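PDB 2EAB: alpha-fucosidase from Bifidobacterium bifidum, which probably hydrolyses alpha-1,2-linked L-fucose from glycans, this chain being the catalytic region of a longer, probably membrane-anchored protein. Local coordinates for residues T608-D613 with W632-S637; H540-Y545 with S581-M586; V192-A197 with K314-V319; Q245-L250 with K306-A311; N715-N720 with T741-E746. One frame throughout, in Å; residues are numbered along the deposited sequence.

In the fold
Contacts 3 and 4 come first along the chain and join the amino-terminal beta domain to the two consecutive helices after it, 297-314 and 316-331. Their centres lie 11 Å apart; they touch, and both reach the same nine-stranded antiparallel sheet, contact 4 falling between the two segments of contact 3. Contacts 2, 1 and 5 follow in that order within the helical catalytic domain. Contacts 1 and 2, 12 Å apart between centres, also touch, through helices 525-546, 577-596 and 632-639; contact 5 lies 34 Å from contact 2 between centres. Centre to centre, more than 50 Å separates the beta-domain pair from contacts 1 and 2, so the five sample both domains.

Contact 1. Residues T608-D613 with W632-S637; sequences TDCSAD and WSCAKS
Cys610 is joined covalently to Cys634 by a disulfide with an SG-SG distance of 2.1 Å, tying an irregular loop to the short helix 632-639. Just before it in the loop, Thr608 O is hydrogen-bonded to Asn629 ND2. Both sulfurs lie anti to their own backbone N (chi1 176° in Cys610 and 177° in Cys634), and the bridge itself turns through a chi3 of 96°, close to the relaxed right angle of a disulfide, here of right-handed sense. The Cys610 sulfur also has a polar neighbour on the helix: Ser637 OG stands 3.5 Å from Cys610 SG. That hydroxyl spends its proton within the helix, donating to Cys634 O at 2.7 Å, so it is held beside the bridge by the backbone of the very residue that forms it. One residue on, the loop leaves the helix. Ser611 turns its CB away from the helix, and its OG accepts from Asp613 N at 3.0 Å, an ST turn that leads the chain into a 3-10 segment. Ala612 and Asp613 rest on Lys549 of strand 548-549. Helix 632-639 is seated through Trp632 on both helix 577-596 and helix 525-546, with Ala635 packed on Val543.

Contact 2. Residues H540-Y545 with S581-M586; sequences HFYVNY and SLVWQM
In the helical catalytic domain, helices 525-546 and 577-596 pack against each other through Tyr542, Val583 and Met586, all three buried. Two methyls from helix 577-596 approach the tyrosine obliquely, from the same side of its ring plane. Val583 CG2 lies 3.6 Å from Tyr542 CE2 and equally near CD2, while Met586 CE is 4.0 Å from Tyr542 CB and only slightly farther from CD1. The methionine runs out from its helix fully extended as far as SD and then bends at chi3 (64°), which turns CE in against CB and CD1 of Tyr542; the two side chains meet at about a right angle. Tyr542 itself sits off the usual staggered positions, with chi1 at -98°. Such packing of helices through apolar side chains is what builds the (alpha/alpha)6 barrel of family 95 enzymes, to which these helices probably belong. Tyr542 also leans on Pro509 of helix 507-520. Helix 525-546 widens into a pi-type turn at 542-545, and His540 O accepts from both Asn544 N and Asn544 ND2, each at 2.9 Å. Next to Met586, Gln585 NE2 is hydrogen-bonded to OD1 of Asp690, a residue seen to bind calcium in another structure of this protein.

Contact 3. Residues V192-A197 with K314-V319; sequences VARLTA and KGYTAV
Arg194 lies across the face of Tyr316, its aliphatic stem rather than its charged end making the closest approach. CD sits almost over the middle of the ring, 3.8 Å from the Tyr316 centroid and 9° off the normal, a CH-pi contact, while Arg194 CB approaches Tyr316 CE1 to 3.6 Å. A bend at chi2 (71°) folds the arginine chain over the ring and carries the guanidinium on above it, with CZ 4.9 Å from the Tyr316 centroid in a cation-pi contact and the two planes 20° apart. Val192 approaches the same ring at its edge, CG1 lying 4.1 Å from Tyr316 CD1, and its other methyl, CG2, meets Val319 CG1 at 3.9 Å. A second shell fixes both partners: Arg194 NH2 forms a salt bridge with Asp251 and NH1 a hydrogen bond with Thr275, and Tyr316 OH is hydrogen-bonded to Glu181. Gly315, whose backbone angles (positive phi) would bring a side chain against the carbonyl oxygen of the residue before, lets the chain turn from helix 297-314 and serves as N-cap of helix 316-331. An alanine in place of Tyr316 is likely to strip the arginine stem of its aromatic platform and leave Glu181 without its hydroxyl partner. The ring thus receives mainly the apolar stem, with a more distant cation-pi contribution from the guanidinium, whose ionic partner is Asp251.

Contact 4. Residues Q245-L250 with K306-A311; sequences QIKVVL and KVVQDA
The carboxamide of Gln309 turns its oxygen to Lys247: NZ donates to OE1 at 3.0 Å, tilted 35° out of the carbonyl plane. Its other end is bridged to the same ammonium by a water that accepts from Gln309 NE2 at 3.0 Å and from Lys247 NZ at 3.1 Å; Gln309 NE2 also bonds Asn313 OD1. The second flat group, the Gln245 carboxamide, only brushes the helix, OE1 lying 4.2 Å from Val308 CG2, and its NE2 is held by Asn243 OD1 and Asn301 O. Lys247 reaches out from the strand across the helix surface in an extended chain, its CB 4.0 Å from Val308 CB and its CD 3.7 Å from Val308 O, before chi4 (67°) turns NZ toward Gln309. There the buried ammonium has its strongest partner in Asp227, a salt bridge to OD2. A methionine here would probably leave the Asp227 carboxylate without its countercharge and Gln309 OE1 without this donor. Strand 245-250 and helix 306-311 run nearly parallel; the axes of the two segments come within 8.7 Å and cross at -24°. Val308 reaches on to Ala279 of the adjacent strand 273-282. This is alpha/beta packing, a linker helix laid along the strands of the antiparallel sheet in the amino-terminal beta domain.

Contact 5. Residues N715-N720 with T741-E746; sequences NVLQSN and TYQLVE
Leu717 and Gln743 are the residues of closest backbone approach, their CA atoms 8.0 Å apart, where the short strand 716-717 passes beside helix 738-751. Leu717 carries the contact. Its CG is anti to the backbone N (chi1 -179°), which sends the forked end toward the helix. CD2 presses on the aliphatic base of Gln743, 3.5 Å from its CB, and the two methyls of Leu717, CD1 and CD2, together straddle Leu744 CD2, 3.9 Å from each. The two leucines meet at about a right angle. Gln718 adds its carbonyl, with O lying 4.1 Å from Leu744 CD2. Farther along the helix Leu747 also touches Leu717, and Leu744 reaches back to Ile729 and Trp732 of helix 722-734. The strand pairs antiparallel with 712-713 as a small hairpin between helices 697-711 and 722-734, a linker packed on the helices of the catalytic domain, which in family 95 is an (alpha/alpha)6 barrel.

Contact 1. Residues T608-D613 with W632-S637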
# COMPACT_ATOMS: atom_id res chain seq x y z
N THR A 608 11.56 32.76 15.92
CA THR A 608 12.13 33.82 16.75
C THR A 608 12.79 33.21 17.98
O THR A 608 12.17 32.41 18.69
CB THR A 608 11.04 34.83 17.19
OG1 THR A 608 10.35 35.32 16.03
CG2 THR A 608 11.65 36.00 17.95
N ASP A 609 14.04 33.59 18.24
CA ASP A 609 14.83 33.03 19.34
C ASP A 609 14.85 31.51 19.26
O ASP A 609 14.60 30.80 20.24
CB ASP A 609 14.32 33.53 20.70
CG ASP A 609 14.38 35.04 20.82
OD1 ASP A 609 15.42 35.63 20.44
OD2 ASP A 609 13.39 35.64 21.29
N CYS A 610 15.15 31.03 18.06
CA CYS A 610 15.10 29.61 17.74
C CYS A 610 16.51 29.08 17.58
O CYS A 610 17.26 29.52 16.71
CB CYS A 610 14.27 29.40 16.48
SG CYS A 610 14.21 27.71 15.88
N SER A 611 16.86 28.12 18.43
CA SER A 611 18.20 27.56 18.49
C SER A 611 18.12 26.12 18.95
O SER A 611 17.25 25.77 19.75
CB SER A 611 19.04 28.36 19.49
OG SER A 611 20.27 27.70 19.76
N ALA A 612 19.04 25.28 18.47
CA ALA A 612 19.13 23.90 18.94
C ALA A 612 19.45 23.84 20.43
O ALA A 612 19.16 22.84 21.09
CB ALA A 612 20.16 23.13 18.14
N ASP A 613 20.02 24.93 20.97
CA ASP A 613 20.26 25.06 22.40
C ASP A 613 18.96 25.05 23.22
O ASP A 613 19.00 24.77 24.42
CB ASP A 613 21.05 26.34 22.71
CG ASP A 613 22.50 26.26 22.27
OD1 ASP A 613 23.02 25.14 22.07
OD2 ASP A 613 23.13 27.33 22.14
N TRP A 632 6.75 23.98 16.54
CA TRP A 632 6.90 23.16 15.35
C TRP A 632 7.72 23.87 14.26
O TRP A 632 8.58 23.25 13.64
CB TRP A 632 5.55 22.72 14.80
CG TRP A 632 4.79 21.82 15.73
CD1 TRP A 632 5.25 21.20 16.86
CD2 TRP A 632 3.42 21.43 15.59
NE1 TRP A 632 4.25 20.46 17.43
CE2 TRP A 632 3.12 20.58 16.67
CE3 TRP A 632 2.42 21.72 14.65
CZ2 TRP A 632 1.85 20.01 16.84
CZ3 TRP A 632 1.16 21.16 14.82
CH2 TRP A 632 0.89 20.32 15.91
N SER A 633 7.47 25.16 14.05
CA SER A 633 8.23 25.94 13.06
C SER A 633 9.71 26.01 13.42
O SER A 633 10.58 25.88 12.55
CB SER A 633 7.68 27.36 12.93
OG SER A 633 6.35 27.35 12.42
N CYS A 634 10.00 26.21 14.71
CA CYS A 634 11.38 26.27 15.17
C CYS A 634 12.08 24.93 14.95
O CYS A 634 13.14 24.88 14.32
CB CYS A 634 11.43 26.69 16.64
SG CYS A 634 13.10 26.68 17.30
N ALA A 635 11.48 23.85 15.45
CA ALA A 635 12.06 22.52 15.31
C ALA A 635 12.32 22.18 13.84
O ALA A 635 13.41 21.71 13.49
CB ALA A 635 11.15 21.47 15.95
N LYS A 636 11.34 22.45 12.99
CA LYS A 636 11.45 22.15 11.56
C LYS A 636 12.63 22.88 10.93
O LYS A 636 13.38 22.31 10.13
CB LYS A 636 10.15 22.52 10.86
CG LYS A 636 10.14 22.33 9.35
CD LYS A 636 8.76 22.60 8.79
CE LYS A 636 8.79 22.73 7.28
NZ LYS A 636 9.38 24.02 6.85
N SER A 637 12.81 24.15 11.31
CA SER A 637 13.87 24.99 10.75
C SER A 637 15.28 24.56 11.17
O SER A 637 16.26 24.96 10.54
CB SER A 637 13.65 26.46 11.14
OG SER A 637 14.04 26.71 12.48

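Contact 2. Residues H540-Y545 with S581-M586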
# COMPACT_ATOMS: atom_id res chain seq x y z
N HIS A 540 4.37 16.34 19.01
CA HIS A 540 4.67 16.53 20.43
C HIS A 540 5.74 15.54 20.88
O HIS A 540 6.70 15.90 21.56
CB HIS A 540 3.41 16.34 21.27
CG HIS A 540 3.63 16.59 22.72
ND1 HIS A 540 3.96 15.60 23.62
CD2 HIS A 540 3.59 17.74 23.42
CE1 HIS A 540 4.09 16.14 24.82
NE2 HIS A 540 3.88 17.44 24.73
N PHE A 541 5.55 14.28 20.50
CA PHE A 541 6.44 13.19 20.86
C PHE A 541 7.85 13.46 20.36
O PHE A 541 8.82 13.40 21.13
CB PHE A 541 5.90 11.87 20.30
CG PHE A 541 6.76 10.67 20.61
CD1 PHE A 541 7.12 10.37 21.93
CD2 PHE A 541 7.19 9.84 19.59
CE1 PHE A 541 7.91 9.26 22.21
CE2 PHE A 541 7.96 8.72 19.86
CZ PHE A 541 8.33 8.43 21.17
N TYR A 542 7.98 13.78 19.08
CA TYR A 542 9.30 14.02 18.51
C TYR A 542 9.97 15.25 19.10
O TYR A 542 11.14 15.19 19.47
CB TYR A 542 9.27 14.04 16.98
CG TYR A 542 9.69 12.69 16.47
CD1 TYR A 542 8.77 11.64 16.38
CD2 TYR A 542 11.02 12.44 16.14
CE1 TYR A 542 9.18 10.38 15.97
CE2 TYR A 542 11.43 11.18 15.73
CZ TYR A 542 10.50 10.16 15.64
OH TYR A 542 10.89 8.90 15.24
N VAL A 543 9.23 16.35 19.21
CA VAL A 543 9.80 17.58 19.76
C VAL A 543 10.27 17.41 21.20
O VAL A 543 11.37 17.84 21.56
CB VAL A 543 8.79 18.76 19.65
CG1 VAL A 543 9.22 19.94 20.54
CG2 VAL A 543 8.63 19.20 18.20
N ASN A 544 9.45 16.77 22.02
CA ASN A 544 9.70 16.70 23.46
C ASN A 544 10.58 15.55 23.92
O ASN A 544 11.24 15.66 24.96
CB ASN A 544 8.39 16.72 24.23
CG ASN A 544 7.73 18.07 24.20
OD1 ASN A 544 8.08 18.96 24.97
ND2 ASN A 544 6.79 18.25 23.28
N TYR A 545 10.60 14.46 23.16
CA TYR A 545 11.31 13.26 23.60
C TYR A 545 12.42 12.78 22.68
O TYR A 545 13.44 12.26 23.16
CB TYR A 545 10.32 12.12 23.85
CG TYR A 545 9.31 12.45 24.91
CD1 TYR A 545 9.59 12.21 26.26
CD2 TYR A 545 8.08 13.01 24.59
CE1 TYR A 545 8.68 12.51 27.25
CE2 TYR A 545 7.15 13.33 25.57
CZ TYR A 545 7.46 13.07 26.89
OH TYR A 545 6.54 13.36 27.87
N SER A 581 14.61 13.73 7.21
CA SER A 581 13.69 14.04 6.12
C SER A 581 12.25 13.71 6.50
O SER A 581 11.33 14.47 6.20
CB SER A 581 14.07 13.30 4.84
OG SER A 581 15.33 13.74 4.36
N LEU A 582 12.08 12.58 7.18
CA LEU A 582 10.76 12.16 7.61
C LEU A 582 10.20 13.06 8.71
O LEU A 582 9.02 13.43 8.68
CB LEU A 582 10.78 10.70 8.09
CG LEU A 582 10.94 9.67 6.97
CD1 LEU A 582 11.08 8.28 7.56
CD2 LEU A 582 9.78 9.72 5.98
N VAL A 583 11.03 13.43 9.68
CA VAL A 583 10.55 14.29 10.77
C VAL A 583 10.25 15.69 10.25
O VAL A 583 9.25 16.30 10.63
CB VAL A 583 11.51 14.28 11.98
CG1 VAL A 583 11.07 15.30 13.04
CG2 VAL A 583 11.54 12.88 12.59
N TRP A 584 11.10 16.19 9.35
CA TRP A 584 10.87 17.47 8.69
C TRP A 584 9.51 17.46 7.98
O TRP A 584 8.73 18.40 8.13
CB TRP A 584 12.00 17.77 7.71
CG TRP A 584 11.90 19.09 7.02
CD1 TRP A 584 12.46 20.27 7.42
CD2 TRP A 584 11.22 19.37 5.79
NE1 TRP A 584 12.17 21.27 6.52
CE2 TRP A 584 11.41 20.74 5.51
CE3 TRP A 584 10.47 18.59 4.90
CZ2 TRP A 584 10.87 21.35 4.37
CZ3 TRP A 584 9.93 19.20 3.77
CH2 TRP A 584 10.14 20.57 3.51
N GLN A 585 9.23 16.38 7.25
CA GLN A 585 7.97 16.30 6.52
C GLN A 585 6.77 16.25 7.45
O GLN A 585 5.73 16.86 7.17
CB GLN A 585 7.94 15.09 5.59
CG GLN A 585 6.92 15.24 4.48
CD GLN A 585 7.33 16.31 3.49
OE1 GLN A 585 8.33 16.16 2.79
NE2 GLN A 585 6.58 17.41 3.44
N MET A 586 6.91 15.51 8.56
CA MET A 586 5.84 15.41 9.53
C MET A 586 5.52 16.78 10.14
O MET A 586 4.35 17.15 10.24
CB MET A 586 6.17 14.42 10.64
CG MET A 586 5.04 14.27 11.64
SD MET A 586 5.42 13.18 13.01
CE MET A 586 6.75 14.08 13.81

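Contact 3. Residues V192-A197 with K314-V319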
# COMPACT_ATOMS: atom_id res chain seq x y z
N VAL A 192 -19.56 -15.18 -3.98
CA VAL A 192 -20.50 -15.90 -4.83
C VAL A 192 -19.73 -16.75 -5.82
O VAL A 192 -18.78 -16.28 -6.44
CB VAL A 192 -21.45 -14.91 -5.56
CG1 VAL A 192 -22.33 -15.63 -6.58
CG2 VAL A 192 -22.32 -14.15 -4.56
N ALA A 193 -20.14 -18.01 -5.94
CA ALA A 193 -19.68 -18.87 -7.03
C ALA A 193 -20.90 -19.34 -7.81
O ALA A 193 -21.77 -20.03 -7.27
CB ALA A 193 -18.90 -20.06 -6.49
N ARG A 194 -20.97 -18.93 -9.07
CA ARG A 194 -22.05 -19.30 -9.97
C ARG A 194 -21.53 -20.38 -10.91
O ARG A 194 -20.58 -20.15 -11.66
CB ARG A 194 -22.53 -18.07 -10.75
CG ARG A 194 -23.61 -18.34 -11.80
CD ARG A 194 -24.94 -18.68 -11.16
NE ARG A 194 -25.95 -19.00 -12.16
CZ ARG A 194 -27.14 -19.53 -11.89
NH1 ARG A 194 -27.47 -19.83 -10.64
NH2 ARG A 194 -27.99 -19.79 -12.87
N LEU A 195 -22.14 -21.56 -10.84
CA LEU A 195 -21.66 -22.73 -11.58
C LEU A 195 -22.75 -23.27 -12.49
O LEU A 195 -23.89 -23.43 -12.05
CB LEU A 195 -21.20 -23.82 -10.60
CG LEU A 195 -20.30 -23.38 -9.44
CD1 LEU A 195 -20.15 -24.49 -8.42
CD2 LEU A 195 -18.94 -22.92 -9.93
N THR A 196 -22.40 -23.52 -13.75
CA THR A 196 -23.36 -24.05 -14.72
C THR A 196 -22.81 -25.20 -15.56
O THR A 196 -21.60 -25.33 -15.75
CB THR A 196 -23.89 -22.96 -15.70
OG1 THR A 196 -22.91 -22.70 -16.71
CG2 THR A 196 -24.27 -21.67 -14.97
N ALA A 197 -23.73 -26.02 -16.06
CA ALA A 197 -23.45 -26.97 -17.14
C ALA A 197 -24.44 -26.68 -18.27
O ALA A 197 -25.56 -26.25 -18.01
CB ALA A 197 -23.60 -28.39 -16.65
N LYS A 314 -31.90 -12.29 -1.43
CA LYS A 314 -31.82 -11.30 -2.50
C LYS A 314 -31.72 -11.96 -3.88
O LYS A 314 -32.29 -11.47 -4.85
CB LYS A 314 -30.64 -10.35 -2.28
CG LYS A 314 -30.91 -9.31 -1.21
CD LYS A 314 -29.82 -8.26 -1.16
CE LYS A 314 -30.05 -7.32 0.01
NZ LYS A 314 -29.02 -6.25 0.11
N GLY A 315 -30.99 -13.07 -3.94
CA GLY A 315 -30.85 -13.82 -5.18
C GLY A 315 -29.65 -13.41 -6.02
O GLY A 315 -29.15 -12.28 -5.90
N TYR A 316 -29.21 -14.32 -6.87
CA TYR A 316 -28.00 -14.15 -7.67
C TYR A 316 -28.00 -12.88 -8.53
O TYR A 316 -27.02 -12.12 -8.51
CB TYR A 316 -27.77 -15.39 -8.54
CG TYR A 316 -26.71 -15.21 -9.60
CD1 TYR A 316 -25.35 -15.18 -9.26
CD2 TYR A 316 -27.05 -15.07 -10.94
CE1 TYR A 316 -24.37 -15.01 -10.23
CE2 TYR A 316 -26.08 -14.91 -11.92
CZ TYR A 316 -24.74 -14.88 -11.56
OH TYR A 316 -23.79 -14.73 -12.53
N THR A 317 -29.07 -12.66 -9.28
CA THR A 317 -29.15 -11.52 -10.20
C THR A 317 -28.94 -10.19 -9.46
O THR A 317 -28.13 -9.36 -9.88
CB THR A 317 -30.47 -11.51 -10.99
OG1 THR A 317 -30.57 -12.73 -11.74
CG2 THR A 317 -30.53 -10.33 -11.96
N ALA A 318 -29.67 -10.01 -8.36
CA ALA A 318 -29.59 -8.79 -7.57
C ALA A 318 -28.24 -8.61 -6.87
O ALA A 318 -27.71 -7.50 -6.82
CB ALA A 318 -30.72 -8.74 -6.56
N VAL A 319 -27.71 -9.70 -6.32
CA VAL A 319 -26.40 -9.66 -5.65
C VAL A 319 -25.30 -9.32 -6.66
O VAL A 319 -24.43 -8.48 -6.38
CB VAL A 319 -26.10 -10.98 -4.89
CG1 VAL A 319 -24.65 -11.03 -4.41
CG2 VAL A 319 -27.05 -11.13 -3.71

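Contact 4. Residues Q245-L250 with K306-A311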
# COMPACT_ATOMS: atom_id res chain seq x y z
N GLN A 245 -19.02 -20.46 6.14
CA GLN A 245 -20.21 -21.19 5.69
C GLN A 245 -20.39 -21.08 4.19
O GLN A 245 -20.15 -20.02 3.60
CB GLN A 245 -21.46 -20.69 6.41
CG GLN A 245 -21.45 -20.99 7.90
CD GLN A 245 -22.63 -20.43 8.64
OE1 GLN A 245 -23.77 -20.45 8.16
NE2 GLN A 245 -22.37 -19.94 9.85
N ILE A 246 -20.80 -22.20 3.59
CA ILE A 246 -21.15 -22.26 2.17
C ILE A 246 -22.59 -22.73 2.07
O ILE A 246 -22.92 -23.84 2.49
CB ILE A 246 -20.23 -23.20 1.36
CG1 ILE A 246 -18.76 -22.81 1.52
CG2 ILE A 246 -20.68 -23.23 -0.12
CD1 ILE A 246 -17.78 -23.62 0.68
N LYS A 247 -23.44 -21.86 1.53
CA LYS A 247 -24.84 -22.17 1.29
C LYS A 247 -25.01 -22.47 -0.20
O LYS A 247 -24.69 -21.64 -1.05
CB LYS A 247 -25.72 -20.99 1.71
CG LYS A 247 -27.21 -21.22 1.58
CD LYS A 247 -27.98 -19.96 1.96
CE LYS A 247 -29.48 -20.18 1.93
NZ LYS A 247 -29.95 -21.12 2.98
N VAL A 248 -25.51 -23.67 -0.50
CA VAL A 248 -25.65 -24.14 -1.87
C VAL A 248 -27.11 -24.02 -2.32
O VAL A 248 -28.00 -24.64 -1.75
CB VAL A 248 -25.17 -25.61 -2.02
CG1 VAL A 248 -25.26 -26.07 -3.46
CG2 VAL A 248 -23.74 -25.75 -1.51
N VAL A 249 -27.34 -23.20 -3.35
CA VAL A 249 -28.69 -22.94 -3.84
C VAL A 249 -28.86 -23.45 -5.27
O VAL A 249 -28.27 -22.92 -6.21
CB VAL A 249 -29.06 -21.43 -3.76
CG1 VAL A 249 -30.53 -21.20 -4.14
CG2 VAL A 249 -28.80 -20.88 -2.36
N LEU A 250 -29.68 -24.50 -5.42
CA LEU A 250 -29.98 -25.08 -6.73
C LEU A 250 -30.98 -24.22 -7.48
O LEU A 250 -31.98 -23.77 -6.90
CB LEU A 250 -30.57 -26.49 -6.57
CG LEU A 250 -29.83 -27.58 -5.79
CD1 LEU A 250 -30.76 -28.76 -5.54
CD2 LEU A 250 -28.58 -28.04 -6.53
N LYS A 306 -26.46 -15.49 8.82
CA LYS A 306 -27.35 -14.44 8.33
C LYS A 306 -26.80 -13.79 7.07
O LYS A 306 -27.57 -13.37 6.20
CB LYS A 306 -27.59 -13.40 9.42
CG LYS A 306 -28.72 -12.42 9.12
CD LYS A 306 -28.91 -11.43 10.25
CE LYS A 306 -30.09 -10.51 10.00
NZ LYS A 306 -29.85 -9.59 8.86
N VAL A 307 -25.47 -13.70 6.95
CA VAL A 307 -24.85 -13.15 5.74
C VAL A 307 -25.25 -13.97 4.52
O VAL A 307 -25.73 -13.42 3.53
CB VAL A 307 -23.31 -13.07 5.84
CG1 VAL A 307 -22.71 -12.62 4.51
CG2 VAL A 307 -22.89 -12.12 6.95
N VAL A 308 -25.08 -15.29 4.59
CA VAL A 308 -25.39 -16.15 3.45
C VAL A 308 -26.90 -16.23 3.19
O VAL A 308 -27.33 -16.27 2.03
CB VAL A 308 -24.74 -17.57 3.52
CG1 VAL A 308 -23.22 -17.46 3.42
CG2 VAL A 308 -25.14 -18.32 4.79
N GLN A 309 -27.70 -16.23 4.25
CA GLN A 309 -29.16 -16.26 4.11
C GLN A 309 -29.69 -14.98 3.48
O GLN A 309 -30.51 -15.03 2.56
CB GLN A 309 -29.86 -16.55 5.44
CG GLN A 309 -31.36 -16.83 5.29
CD GLN A 309 -31.64 -18.09 4.49
OE1 GLN A 309 -31.17 -19.17 4.83
NE2 GLN A 309 -32.41 -17.95 3.42
N ASP A 310 -29.22 -13.83 3.96
CA ASP A 310 -29.62 -12.54 3.40
C ASP A 310 -29.28 -12.44 1.92
O ASP A 310 -30.08 -11.92 1.13
CB ASP A 310 -28.97 -11.37 4.15
CG ASP A 310 -29.62 -11.09 5.50
OD1 ASP A 310 -30.74 -11.59 5.77
OD2 ASP A 310 -29.02 -10.35 6.31
N ALA A 311 -28.10 -12.93 1.54
CA ALA A 311 -27.66 -12.93 0.15
C ALA A 311 -28.54 -13.82 -0.72
O ALA A 311 -29.00 -13.41 -1.79
CB ALA A 311 -26.20 -13.35 0.06
O HOH W 1 -32.83 -20.59 1.99

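Contact 5. Residues N715-N720 with T741-E746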
# COMPACT_ATOMS: atom_id res chain seq x y z
N ASN A 715 27.07 2.54 -17.30
CA ASN A 715 26.04 3.27 -18.02
C ASN A 715 24.75 2.47 -18.21
O ASN A 715 23.85 2.90 -18.94
CB ASN A 715 26.57 3.75 -19.38
CG ASN A 715 27.72 4.73 -19.24
OD1 ASN A 715 27.75 5.56 -18.33
ND2 ASN A 715 28.68 4.65 -20.15
N VAL A 716 24.66 1.32 -17.55
CA VAL A 716 23.51 0.42 -17.72
C VAL A 716 22.56 0.52 -16.52
O VAL A 716 22.94 0.24 -15.38
CB VAL A 716 23.96 -1.05 -17.92
CG1 VAL A 716 22.76 -1.96 -18.18
CG2 VAL A 716 24.96 -1.16 -19.07
N LEU A 717 21.32 0.91 -16.80
CA LEU A 717 20.27 0.96 -15.78
C LEU A 717 19.98 -0.44 -15.28
O LEU A 717 19.76 -1.36 -16.07
CB LEU A 717 19.01 1.60 -16.36
CG LEU A 717 17.81 1.75 -15.42
CD1 LEU A 717 18.08 2.80 -14.34
CD2 LEU A 717 16.58 2.12 -16.22
N GLN A 718 20.00 -0.60 -13.96
CA GLN A 718 19.86 -1.92 -13.36
C GLN A 718 18.42 -2.26 -13.00
O GLN A 718 17.65 -1.40 -12.56
CB GLN A 718 20.75 -2.05 -12.12
CG GLN A 718 22.24 -1.93 -12.42
CD GLN A 718 22.74 -2.97 -13.41
OE1 GLN A 718 23.04 -2.66 -14.56
NE2 GLN A 718 22.81 -4.22 -12.96
N SER A 719 18.08 -3.53 -13.18
CA SER A 719 16.80 -4.05 -12.75
C SER A 719 16.75 -4.15 -11.23
O SER A 719 17.78 -4.19 -10.56
CB SER A 719 16.57 -5.44 -13.36
OG SER A 719 15.29 -5.94 -13.01
N ASN A 720 15.54 -4.14 -10.70
CA ASN A 720 15.31 -4.53 -9.32
C ASN A 720 13.89 -5.07 -9.19
O ASN A 720 13.19 -5.23 -10.19
CB ASN A 720 15.58 -3.37 -8.35
CG ASN A 720 16.24 -3.84 -7.06
OD1 ASN A 720 15.66 -4.62 -6.30
ND2 ASN A 720 17.45 -3.36 -6.82
N THR A 741 12.37 6.78 -15.98
CA THR A 741 11.23 6.26 -15.22
C THR A 741 10.56 5.13 -15.99
O THR A 741 10.30 4.05 -15.44
CB THR A 741 10.20 7.35 -14.90
OG1 THR A 741 10.84 8.43 -14.22
CG2 THR A 741 9.11 6.80 -14.00
N TYR A 742 10.29 5.37 -17.27
CA TYR A 742 9.69 4.35 -18.12
C TYR A 742 10.56 3.10 -18.23
O TYR A 742 10.06 1.98 -18.21
CB TYR A 742 9.37 4.90 -19.52
CG TYR A 742 8.92 3.80 -20.44
CD1 TYR A 742 7.67 3.22 -20.29
CD2 TYR A 742 9.78 3.29 -21.41
CE1 TYR A 742 7.26 2.17 -21.11
CE2 TYR A 742 9.38 2.25 -22.23
CZ TYR A 742 8.12 1.69 -22.07
OH TYR A 742 7.73 0.65 -22.88
N GLN A 743 11.87 3.30 -18.37
CA GLN A 743 12.80 2.18 -18.44
C GLN A 743 12.72 1.30 -17.19
O GLN A 743 12.87 0.08 -17.26
CB GLN A 743 14.22 2.66 -18.68
CG GLN A 743 14.53 3.09 -20.09
CD GLN A 743 15.98 3.48 -20.24
OE1 GLN A 743 16.76 2.78 -20.87
NE2 GLN A 743 16.36 4.58 -19.61
N LEU A 744 12.47 1.93 -16.03
CA LEU A 744 12.29 1.19 -14.79
C LEU A 744 10.97 0.43 -14.76
O LEU A 744 10.91 -0.69 -14.25
CB LEU A 744 12.45 2.10 -13.57
CG LEU A 744 13.88 2.59 -13.33
CD1 LEU A 744 13.87 3.80 -12.42
CD2 LEU A 744 14.80 1.50 -12.77
N VAL A 745 9.91 1.02 -15.32
CA VAL A 745 8.64 0.31 -15.49
C VAL A 745 8.86 -0.94 -16.36
O VAL A 745 8.40 -2.03 -16.02
CB VAL A 745 7.54 1.21 -16.09
CG1 VAL A 745 6.30 0.40 -16.46
CG2 VAL A 745 7.16 2.32 -15.12
N GLU A 746 9.58 -0.77 -17.47
CA GLU A 746 9.91 -1.89 -18.35
C GLU A 746 10.62 -2.99 -17.59
O GLU A 746 10.31 -4.17 -17.74
CB GLU A 746 10.84 -1.43 -19.47
CG GLU A 746 10.21 -0.71 -20.62
CD GLU A 746 11.22 -0.45 -21.72
OE1 GLU A 746 12.30 0.09 -21.42
OE2 GLU A 746 10.94 -0.80 -22.89